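Local coordinates for protein cadherin-23 (Mus musculus, PDB 5VH2) that probably serves as a calcium-binding adhesion protein of the inner ear, where its chain of extracellular cadherin repeats contributes to mechanotransduction in hearing, at residues Ile48-Glu53 with Leu80-Ala85; Gln10-Arg15 with Ser98-Leu103. The protein carries 1 engineered substitution. All blocks are in the same frame, centred on the assembly; numbering follows the deposited sequence.

Contact 1: Ile48-Glu53 with Leu80-Ala85; sequences ILSGAE and LMNVSA
L49 and S50 both sit opposite N82, which makes this a beta bulge at the edge of the mixed sheet in the first of the two cadherin repeats in this fragment, a Greek-key beta sandwich. Strand 44-50 is an outermost strand here and runs antiparallel to strand 78-87. Two backbone hydrogen bonds hold the bulge: L49 N to N82 O at 2.7 Å, and N82 N to S50 O at 2.8 Å, so N82 uses both its N-H and its carbonyl. Two CA-H...O contacts back them up, I48 CA onto N82 O and M81 CA onto S50 O. Before the bulge, I48 and V83 form a non-hydrogen-bonded pair. G51 then takes the chain out of the strand with phi at 102°, a value glycine adopts readily.

The apolar contacts lie on the side of I48 and V83, facing the other sheet. I48 CG1 meets V83 CG2, while I48 CD1 reaches M81 SD at 4.2 Å, the two side chains crossing obliquely. M81 has CG beside its own backbone N (chi1 -82°), which lays M81 CG against A52 N at 3.5 Å; M81 SD follows onto A52 CB at 3.7 Å. I58 and F56 of strand 56-58 cover this patch from across the sandwich.

The opposite side is more polar and more exposed. S50 OG lies 3.4 Å from N82 OD1, but the angle is too poor for a hydrogen bond. Further along, the branched end of L49 spans S84, with L49 CD1 against S84 CB and L49 CD2 3.9 Å from S84 OG.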
loop_
_atom_site.group_PDB
_atom_site.type_symbol
_atom_site.label_atom_id
_atom_site.label_comp_id
_atom_site.label_asym_id
_atom_site.label_seq_id
_atom_site.Cartn_x
_atom_site.Cartn_y
_atom_site.Cartn_z
ATOM N N ILE A 48 -10.049 19.794 -15.927
ATOM C CA ILE A 48 -8.690 19.620 -15.411
ATOM C C ILE A 48 -7.658 19.839 -16.505
ATOM O O ILE A 48 -7.714 19.169 -17.507
ATOM C CB ILE A 48 -8.514 18.204 -14.842
ATOM C CG1 ILE A 48 -9.464 18.006 -13.636
ATOM C CG2 ILE A 48 -7.071 17.971 -14.389
ATOM C CD1 ILE A 48 -9.748 16.581 -13.275
ATOM N N LEU A 49 -6.717 20.761 -16.300
ATOM C CA LEU A 49 -5.659 21.078 -17.287
ATOM C C LEU A 49 -4.406 20.241 -17.103
ATOM O O LEU A 49 -3.675 20.015 -18.067
ATOM C CB LEU A 49 -5.249 22.548 -17.197
ATOM C CG LEU A 49 -6.347 23.592 -17.414
ATOM C CD1 LEU A 49 -5.808 24.987 -17.186
ATOM C CD2 LEU A 49 -6.999 23.499 -18.788
ATOM N N SER A 50 -4.111 19.855 -15.856
ATOM C CA SER A 50 -2.930 19.034 -15.562
ATOM C C SER A 50 -3.010 18.400 -14.174
ATOM O O SER A 50 -3.703 18.915 -13.290
ATOM C CB SER A 50 -1.644 19.890 -15.637
ATOM O OG SER A 50 -1.594 20.846 -14.576
ATOM N N GLY A 51 -2.258 17.317 -13.974
ATOM C CA GLY A 51 -1.874 16.879 -12.630
ATOM C C GLY A 51 -2.673 15.713 -12.091
ATOM O O GLY A 51 -2.395 15.205 -11.015
ATOM N N ALA A 52 -3.669 15.271 -12.839
ATOM C CA ALA A 52 -4.504 14.169 -12.385
ATOM C C ALA A 52 -3.857 12.830 -12.688
ATOM O O ALA A 52 -4.211 11.814 -12.104
ATOM C CB ALA A 52 -5.868 14.279 -13.048
ATOM N N GLU A 53 -2.940 12.819 -13.647
ATOM C CA GLU A 53 -2.208 11.608 -14.047
ATOM C C GLU A 53 -3.100 10.377 -14.271
ATOM O O GLU A 53 -2.759 9.298 -13.862
ATOM C CB GLU A 53 -1.077 11.336 -13.053
ATOM C CG GLU A 53 0.105 12.296 -13.232
ATOM C CD GLU A 53 1.265 12.036 -12.279
ATOM O OE1 GLU A 53 1.396 10.910 -11.716
ATOM O OE2 GLU A 53 2.001 12.998 -11.985
ATOM N N LEU A 80 -1.519 17.234 -7.371
ATOM C CA LEU A 80 -1.902 18.647 -7.440
ATOM C C LEU A 80 -2.449 18.981 -8.836
ATOM O O LEU A 80 -1.669 19.153 -9.802
ATOM C CB LEU A 80 -0.725 19.560 -7.077
ATOM C CG LEU A 80 -0.992 21.087 -7.111
ATOM C CD1 LEU A 80 -1.861 21.552 -5.941
ATOM C CD2 LEU A 80 0.291 21.911 -7.181
ATOM N N MET A 81 -3.779 19.107 -8.924
ATOM C CA MET A 81 -4.446 19.234 -10.221
ATOM C C MET A 81 -4.758 20.680 -10.502
ATOM O O MET A 81 -5.169 21.403 -9.604
ATOM C CB MET A 81 -5.769 18.474 -10.218
ATOM C CG MET A 81 -5.635 17.003 -10.461
ATOM S SD MET A 81 -7.106 16.099 -10.078
ATOM C CE MET A 81 -7.067 16.124 -8.285
ATOM N N ASN A 82 -4.627 21.080 -11.764
ATOM C CA ASN A 82 -4.964 22.445 -12.176
ATOM C C ASN A 82 -6.306 22.404 -12.826
ATOM O O ASN A 82 -6.496 21.633 -13.794
ATOM C CB ASN A 82 -3.982 22.961 -13.215
ATOM C CG ASN A 82 -2.735 23.542 -12.600
ATOM O OD1 ASN A 82 -2.030 22.876 -11.879
ATOM N ND2 ASN A 82 -2.446 24.791 -12.906
ATOM N N VAL A 83 -7.225 23.257 -12.347
ATOM C CA VAL A 83 -8.595 23.260 -12.880
ATOM C C VAL A 83 -8.921 24.616 -13.500
ATOM O O VAL A 83 -8.527 25.661 -12.958
ATOM C CB VAL A 83 -9.599 22.925 -11.769
ATOM C CG1 VAL A 83 -11.025 22.953 -12.283
ATOM C CG2 VAL A 83 -9.323 21.546 -11.206
ATOM N N SER A 84 -9.649 24.603 -14.615
ATOM C CA SER A 84 -10.157 25.836 -15.218
ATOM C C SER A 84 -11.702 25.855 -15.205
ATOM O O SER A 84 -12.373 24.789 -15.259
ATOM C CB SER A 84 -9.635 25.991 -16.641
ATOM O OG SER A 84 -10.292 25.094 -17.533
ATOM N N ALA A 85 -12.262 27.065 -15.121
ATOM C CA ALA A 85 -13.674 27.268 -15.352
ATOM C C ALA A 85 -13.784 28.292 -16.448
ATOM O O ALA A 85 -13.295 29.402 -16.330
ATOM C CB ALA A 85 -14.347 27.764 -14.097
#

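Contact 2: Gln10-Arg15 with Ser98-Leu103; sequences QQQYNR and SVYVTL
Q12 pairs with S98 at the start of a parallel strand pair, the one that gives this cadherin Greek-key sandwich its mixed sheet: strand 12-19 runs along the outer side of strand 94-104, and the two meet 20° from parallel over 12-15 and 98-103. The backbone ladder alternates across the gap. S98 N bonds to Q11 O and Y13 N to S98 O, then Y100 N to Y13 O, R15 N to Y100 O (2.8 Å) and T102 N to R15 O.

The Q12 side chain leaves its CB on the face of the sheet shared with S98 and Y100. Q12 CG stands anti to the backbone N (chi1 -171°) and passes S98 O at 4.0 Å. The chain stays extended, bringing Q12 CD to 3.9 Å from Y100 CB. At the tip Q12 NE2 lies 3.4 Å from Y100 CB; the side chains of Q12 and Y100 lie side by side, pointing the same way, with amide and ring planes 53° apart. Q12 NE2 also donates to N14 OD1 at 2.6 Å; the acceptor lies in the amide plane of Q12, though the N-H points well off the line to the oxygen. Two side chains of one strand are thereby tied together beside the root of Y100.

Y13 and R15 lie on the other face, which strand 27-34 covers. Y13 CB packs on V99 CG2 at 4.2 Å, and Q10 CB lies 3.8 Å above the centre of the Y13 ring. The Y13 hydroxyl hydrogen-bonds with T9 OG1 and with R32 N, and R15 NH2 with the carbonyls of V28 and S27; the bonds to strand 27-34 link this edge to the opposite sheet. Back on the Y100 side, N14 OD1 sits at the ring edge, near its plane, 3.5 Å from Y100 CD2.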
loop_
_atom_site.group_PDB
_atom_site.type_symbol
_atom_site.label_atom_id
_atom_site.label_comp_id
_atom_site.label_asym_id
_atom_site.label_seq_id
_atom_site.Cartn_x
_atom_site.Cartn_y
_atom_site.Cartn_z
ATOM N N GLN A 10 -12.426 28.877 -3.855
ATOM C CA GLN A 10 -11.109 28.731 -3.178
ATOM C C GLN A 10 -9.965 28.732 -4.206
ATOM O O GLN A 10 -10.151 28.209 -5.314
ATOM C CB GLN A 10 -11.055 27.443 -2.345
ATOM C CG GLN A 10 -11.908 27.472 -1.111
ATOM C CD GLN A 10 -11.770 26.223 -0.279
ATOM O OE1 GLN A 10 -12.620 25.331 -0.319
ATOM N NE2 GLN A 10 -10.743 26.211 0.581
ATOM N N GLN A 11 -8.812 29.313 -3.843
ATOM C CA GLN A 11 -7.599 29.285 -4.674
ATOM C C GLN A 11 -6.979 27.876 -4.785
ATOM O O GLN A 11 -6.628 27.430 -5.879
ATOM C CB GLN A 11 -6.551 30.268 -4.138
ATOM C CG GLN A 11 -6.789 31.685 -4.615
ATOM C CD GLN A 11 -5.584 32.592 -4.433
ATOM O OE1 GLN A 11 -5.445 33.182 -3.388
ATOM N NE2 GLN A 11 -4.760 32.765 -5.470
ATOM N N GLN A 12 -6.790 27.232 -3.633
ATOM C CA GLN A 12 -6.384 25.823 -3.582
ATOM C C GLN A 12 -7.438 25.071 -2.778
ATOM O O GLN A 12 -7.700 25.409 -1.614
ATOM C CB GLN A 12 -4.997 25.628 -2.948
ATOM C CG GLN A 12 -4.479 24.198 -3.089
ATOM C CD GLN A 12 -3.275 23.886 -2.185
ATOM O OE1 GLN A 12 -2.143 24.373 -2.394
ATOM N NE2 GLN A 12 -3.513 23.088 -1.171
ATOM N N TYR A 13 -8.060 24.073 -3.410
ATOM C CA TYR A 13 -8.922 23.154 -2.674
ATOM C C TYR A 13 -8.080 22.026 -2.076
ATOM O O TYR A 13 -7.008 21.683 -2.623
ATOM C CB TYR A 13 -10.002 22.579 -3.582
ATOM C CG TYR A 13 -11.049 23.576 -4.047
ATOM C CD1 TYR A 13 -10.867 24.336 -5.195
ATOM C CD2 TYR A 13 -12.258 23.714 -3.360
ATOM C CE1 TYR A 13 -11.853 25.215 -5.649
ATOM C CE2 TYR A 13 -13.247 24.600 -3.775
ATOM C CZ TYR A 13 -13.050 25.339 -4.929
ATOM O OH TYR A 13 -14.051 26.183 -5.361
ATOM N N ASN A 14 -8.570 21.453 -0.981
ATOM C CA ASN A 14 -7.851 20.420 -0.247
ATOM C C ASN A 14 -8.723 19.228 0.036
ATOM O O ASN A 14 -9.791 19.354 0.658
ATOM C CB ASN A 14 -7.352 20.939 1.098
ATOM C CG ASN A 14 -6.173 21.858 0.958
ATOM O OD1 ASN A 14 -5.303 21.649 0.121
ATOM N ND2 ASN A 14 -6.130 22.881 1.791
ATOM N N ARG A 15 -8.249 18.064 -0.398
ATOM C CA ARG A 15 -8.763 16.801 0.113
ATOM C C ARG A 15 -7.629 15.950 0.696
ATOM O O ARG A 15 -6.803 15.410 -0.055
ATOM C CB ARG A 15 -9.452 16.025 -1.001
ATOM C CG ARG A 15 -9.942 14.637 -0.575
ATOM C CD ARG A 15 -10.863 14.708 0.628
ATOM N NE ARG A 15 -11.276 13.396 1.088
ATOM C CZ ARG A 15 -12.177 12.630 0.483
ATOM N NH1 ARG A 15 -12.499 11.456 1.022
ATOM N NH2 ARG A 15 -12.699 12.978 -0.687
ATOM N N SER A 98 -6.284 25.294 -8.014
ATOM C CA SER A 98 -5.729 23.946 -8.010
ATOM C C SER A 98 -6.378 23.085 -6.937
ATOM O O SER A 98 -7.096 23.586 -6.075
ATOM C CB SER A 98 -4.207 23.993 -7.869
ATOM O OG SER A 98 -3.617 24.645 -8.990
ATOM N N VAL A 99 -6.167 21.779 -7.012
ATOM C CA VAL A 99 -6.782 20.844 -6.091
ATOM C C VAL A 99 -5.712 19.899 -5.556
ATOM O O VAL A 99 -5.027 19.214 -6.333
ATOM C CB VAL A 99 -7.907 20.048 -6.776
ATOM C CG1 VAL A 99 -8.553 19.054 -5.803
ATOM C CG2 VAL A 99 -8.971 21.000 -7.300
ATOM N N TYR A 100 -5.527 19.910 -4.234
ATOM C CA TYR A 100 -4.460 19.142 -3.589
ATOM C C TYR A 100 -5.128 17.934 -2.971
ATOM O O TYR A 100 -6.020 18.077 -2.104
ATOM C CB TYR A 100 -3.761 20.017 -2.533
ATOM C CG TYR A 100 -2.622 19.396 -1.716
ATOM C CD1 TYR A 100 -1.476 18.875 -2.340
ATOM C CD2 TYR A 100 -2.627 19.469 -0.319
ATOM C CE1 TYR A 100 -0.425 18.343 -1.592
ATOM C CE2 TYR A 100 -1.590 18.950 0.441
ATOM C CZ TYR A 100 -0.483 18.367 -0.202
ATOM O OH TYR A 100 0.574 17.818 0.532
ATOM N N VAL A 101 -4.740 16.751 -3.465
ATOM C CA VAL A 101 -5.192 15.480 -2.880
ATOM C C VAL A 101 -4.001 14.735 -2.276
ATOM O O VAL A 101 -3.020 14.495 -2.960
ATOM C CB VAL A 101 -5.850 14.589 -3.947
ATOM C CG1 VAL A 101 -6.425 13.330 -3.314
ATOM C CG2 VAL A 101 -6.955 15.361 -4.671
ATOM N N THR A 102 -4.072 14.411 -0.979
ATOM C CA THR A 102 -3.100 13.518 -0.343
ATOM C C THR A 102 -3.794 12.216 0.052
ATOM O O THR A 102 -4.992 12.202 0.355
ATOM C CB THR A 102 -2.447 14.125 0.908
ATOM O OG1 THR A 102 -3.409 14.228 1.945
ATOM C CG2 THR A 102 -1.884 15.477 0.647
ATOM N N LEU A 103 -3.035 11.125 -0.006
ATOM C CA LEU A 103 -3.578 9.782 0.175
ATOM C C LEU A 103 -3.260 9.230 1.563
ATOM O O LEU A 103 -2.206 9.520 2.142
ATOM C CB LEU A 103 -2.980 8.833 -0.859
ATOM C CG LEU A 103 -3.308 9.032 -2.329
ATOM C CD1 LEU A 103 -2.928 7.786 -3.101
ATOM C CD2 LEU A 103 -4.790 9.293 -2.507
#

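How the contacts relate
Contacts 1 and 2 hold opposite margins of one mixed sheet: strand 44-50 closes one side and strand 12-19 the other, with 78-87 and 94-104 between them. These two central strands join the contacts directly, M81 O probably accepting a hydrogen bond from V99 N, and M81 CE packing on V101 CG2. Both contacts are partly buried, with one face toward the sandwich interior and the other more exposed. Contact 1 is antiparallel and disrupted by its bulge, with two cross-strand backbone bonds and a sulfur-containing apolar patch inside. Contact 2 is a regular parallel ladder of five, with amides and a tyrosine outside and hydroxyl and guanidinium bonds reaching the other sheet.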